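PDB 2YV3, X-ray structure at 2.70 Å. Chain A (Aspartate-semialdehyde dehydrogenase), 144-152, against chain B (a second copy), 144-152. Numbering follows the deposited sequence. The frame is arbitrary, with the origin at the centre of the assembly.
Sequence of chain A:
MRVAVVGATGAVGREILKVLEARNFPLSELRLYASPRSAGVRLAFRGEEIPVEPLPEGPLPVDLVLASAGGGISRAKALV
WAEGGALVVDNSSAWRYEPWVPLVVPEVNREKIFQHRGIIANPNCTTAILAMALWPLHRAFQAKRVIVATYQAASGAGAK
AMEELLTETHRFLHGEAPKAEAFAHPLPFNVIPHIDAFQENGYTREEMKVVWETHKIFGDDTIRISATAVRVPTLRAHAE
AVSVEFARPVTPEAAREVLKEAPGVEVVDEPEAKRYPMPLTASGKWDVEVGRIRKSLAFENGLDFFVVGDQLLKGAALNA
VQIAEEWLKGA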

# COMPACT_ATOMS: atom_id res chain seq x y z
N LYS A 144 17.51 -5.75 13.06
CA LYS A 144 17.70 -7.18 12.96
C LYS A 144 16.52 -7.76 12.19
O LYS A 144 16.54 -8.93 11.84
CB LYS A 144 17.76 -7.82 14.34
CG LYS A 144 17.28 -6.96 15.51
CD LYS A 144 16.94 -7.82 16.73
CE LYS A 144 18.10 -8.70 17.17
NZ LYS A 144 17.63 -9.82 18.04
N ARG A 145 15.52 -6.93 11.91
CA ARG A 145 14.33 -7.41 11.22
C ARG A 145 13.45 -6.30 10.61
O ARG A 145 12.85 -5.53 11.34
CB ARG A 145 13.50 -8.23 12.22
CG ARG A 145 12.86 -9.48 11.65
CD ARG A 145 12.93 -10.63 12.64
NE ARG A 145 12.06 -10.44 13.80
CZ ARG A 145 12.02 -11.28 14.84
NH1 ARG A 145 12.80 -12.36 14.87
NH2 ARG A 145 11.18 -11.05 15.85
N VAL A 146 13.39 -6.23 9.28
CA VAL A 146 12.56 -5.23 8.60
C VAL A 146 11.46 -5.86 7.73
O VAL A 146 11.71 -6.79 6.97
CB VAL A 146 13.37 -4.29 7.69
CG1 VAL A 146 12.48 -3.13 7.21
CG2 VAL A 146 14.60 -3.74 8.45
N ILE A 147 10.25 -5.33 7.85
CA ILE A 147 9.10 -5.83 7.11
C ILE A 147 8.43 -4.70 6.33
O ILE A 147 7.56 -4.02 6.87
CB ILE A 147 8.09 -6.44 8.09
CG1 ILE A 147 8.81 -7.47 8.96
CG2 ILE A 147 6.93 -7.08 7.32
CD1 ILE A 147 7.97 -8.05 10.05
N VAL A 148 8.80 -4.51 5.08
CA VAL A 148 8.20 -3.43 4.32
C VAL A 148 7.10 -3.80 3.33
O VAL A 148 7.11 -4.88 2.74
CB VAL A 148 9.29 -2.57 3.58
CG1 VAL A 148 10.68 -3.20 3.78
CG2 VAL A 148 8.96 -2.44 2.10
N ALA A 149 6.14 -2.89 3.19
CA ALA A 149 5.02 -3.02 2.26
C ALA A 149 5.16 -1.77 1.42
O ALA A 149 5.09 -0.64 1.91
CB ALA A 149 3.71 -3.02 3.00
N THR A 150 5.40 -2.01 0.15
CA THR A 150 5.63 -0.99 -0.85
C THR A 150 4.36 -0.52 -1.53
O THR A 150 3.45 -1.31 -1.77
CB THR A 150 6.63 -1.56 -1.90
OG1 THR A 150 7.94 -1.03 -1.66
CG2 THR A 150 6.19 -1.28 -3.30
N TYR A 151 4.31 0.77 -1.82
CA TYR A 151 3.21 1.44 -2.50
C TYR A 151 3.94 2.10 -3.68
O TYR A 151 4.10 3.32 -3.73
CB TYR A 151 2.58 2.53 -1.59
CG TYR A 151 1.91 2.02 -0.32
CD1 TYR A 151 0.52 1.95 -0.22
CD2 TYR A 151 2.66 1.54 0.74
CE1 TYR A 151 -0.09 1.42 0.91
CE2 TYR A 151 2.06 1.01 1.86
CZ TYR A 151 0.70 0.94 1.95
OH TYR A 151 0.10 0.38 3.05
N GLN A 152 4.42 1.29 -4.61
CA GLN A 152 5.18 1.80 -5.75
C GLN A 152 4.44 2.51 -6.88
O GLN A 152 3.27 2.28 -7.12
CB GLN A 152 6.07 0.67 -6.29
CG GLN A 152 7.36 0.54 -5.48
CD GLN A 152 8.16 -0.68 -5.85
OE1 GLN A 152 8.39 -0.94 -7.03
NE2 GLN A 152 8.59 -1.45 -4.84
N LYS B 144 0.88 -15.50 16.12
CA LYS B 144 1.61 -14.95 17.25
C LYS B 144 2.03 -13.51 17.01
O LYS B 144 2.23 -12.75 17.95
CB LYS B 144 2.88 -15.77 17.54
CG LYS B 144 2.67 -17.08 18.29
CD LYS B 144 4.02 -17.74 18.59
CE LYS B 144 4.90 -16.84 19.47
NZ LYS B 144 6.32 -17.28 19.47
N ARG B 145 2.17 -13.16 15.74
CA ARG B 145 2.60 -11.83 15.35
C ARG B 145 2.12 -11.54 13.95
O ARG B 145 2.56 -12.17 13.01
CB ARG B 145 4.11 -11.76 15.36
CG ARG B 145 4.68 -11.80 16.74
CD ARG B 145 5.12 -10.42 17.14
NE ARG B 145 6.35 -10.08 16.46
CZ ARG B 145 7.50 -10.68 16.70
NH1 ARG B 145 7.55 -11.63 17.62
NH2 ARG B 145 8.59 -10.34 16.02
N VAL B 146 1.21 -10.58 13.83
CA VAL B 146 0.68 -10.18 12.54
C VAL B 146 1.13 -8.75 12.30
O VAL B 146 1.26 -7.96 13.23
CB VAL B 146 -0.87 -10.23 12.54
CG1 VAL B 146 -1.45 -9.46 11.36
CG2 VAL B 146 -1.34 -11.67 12.48
N ILE B 147 1.41 -8.44 11.04
CA ILE B 147 1.82 -7.11 10.63
C ILE B 147 1.10 -6.93 9.30
O ILE B 147 1.29 -7.74 8.37
CB ILE B 147 3.32 -7.03 10.40
CG1 ILE B 147 4.05 -7.25 11.73
CG2 ILE B 147 3.68 -5.68 9.77
CD1 ILE B 147 5.56 -7.33 11.62
N VAL B 148 0.24 -5.91 9.22
CA VAL B 148 -0.48 -5.67 7.98
C VAL B 148 -0.48 -4.22 7.54
O VAL B 148 -0.85 -3.33 8.29
CB VAL B 148 -1.95 -6.20 8.06
CG1 VAL B 148 -2.39 -6.35 9.49
CG2 VAL B 148 -2.88 -5.27 7.28
N ALA B 149 -0.03 -4.02 6.30
CA ALA B 149 0.04 -2.70 5.66
C ALA B 149 -1.12 -2.63 4.70
O ALA B 149 -1.06 -3.10 3.56
CB ALA B 149 1.33 -2.56 4.92
N THR B 150 -2.21 -2.05 5.19
CA THR B 150 -3.46 -1.88 4.47
C THR B 150 -3.33 -0.92 3.28
O THR B 150 -2.49 -0.02 3.28
CB THR B 150 -4.57 -1.37 5.47
OG1 THR B 150 -5.74 -2.18 5.38
CG2 THR B 150 -4.95 0.07 5.18
N TYR B 151 -4.16 -1.17 2.27
CA TYR B 151 -4.30 -0.39 1.03
C TYR B 151 -5.83 -0.25 0.93
O TYR B 151 -6.45 -0.86 0.06
CB TYR B 151 -3.83 -1.17 -0.21
CG TYR B 151 -2.41 -1.69 -0.18
CD1 TYR B 151 -1.44 -1.19 -1.04
CD2 TYR B 151 -2.03 -2.65 0.74
CE1 TYR B 151 -0.10 -1.63 -0.96
CE2 TYR B 151 -0.71 -3.09 0.83
CZ TYR B 151 0.25 -2.58 -0.01
OH TYR B 151 1.55 -3.04 0.11
N GLN B 152 -6.43 0.52 1.84
CA GLN B 152 -7.88 0.72 1.86
C GLN B 152 -8.40 1.74 0.85
O GLN B 152 -7.81 2.80 0.66
CB GLN B 152 -8.33 1.11 3.28
CG GLN B 152 -8.10 0.03 4.35
CD GLN B 152 -8.41 0.48 5.80
OE1 GLN B 152 -9.56 0.80 6.14
NE2 GLN B 152 -7.39 0.50 6.65

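The same segment from two copies of aspartate-semialdehyde dehydrogenase lies face to face, the strands running nearly parallel, with 8° between their N-to-C directions and 7.7 Å between their axes at closest approach. R145, I147, A149 and Y151 each meet their own counterpart, while T150 of each copy meets Y151 of the other, and no backbone-to-backbone hydrogen bond links the two stretches; side chains fill the gap. Strand alternation sets the pattern: the CA-to-CB bonds of R145(A), I147(A) and A149(A) point toward chain B, whereas those of V148(A) and T150(A) point away. K144(A) lies out of reach. At R145(A) the guanidinium meets that of R145(B) edge to edge, NH2 to NH2 at 2.7 Å. Both atoms are donors and both groups carry positive charge, so this proximity is not a hydrogen bond and should be unfavourable unless other groups offset it. After V146(A), which makes no contact, I147(A) faces I147(B), two buried apolar side chains in the same mt rotamer that meet through their CD1 ends. The backbones come nearest at A149(A), its CA 6.0 Å from CA of A149(B); the two methyls abut, CB to CB at 3.1 Å, a tight apolar contact between the smallest side chains in the row. The CA-to-CB bond of T150(A) points away, but its carbonyl contributes: Y151(B) OH donates to T150(A) O at 3.2 Å. The reciprocal bond, from Y151(A) OH to T150(B) O, is shorter at 2.6 Å. These two bonds tie each tyrosine to the opposite main chain. The CA-to-CB bond of Y151(A) points sideways, yet its ring reaches across to form an offset stack with Y151(B), centroids 4.4 Å apart and planes inclined by 21°; Y151(A) CE1 lies 3.5 Å from Y151(B) CD1. Ring faces thus pack together while the hydroxyls bond to carbonyls near the ring planes. Q152(A) lies beyond the contact.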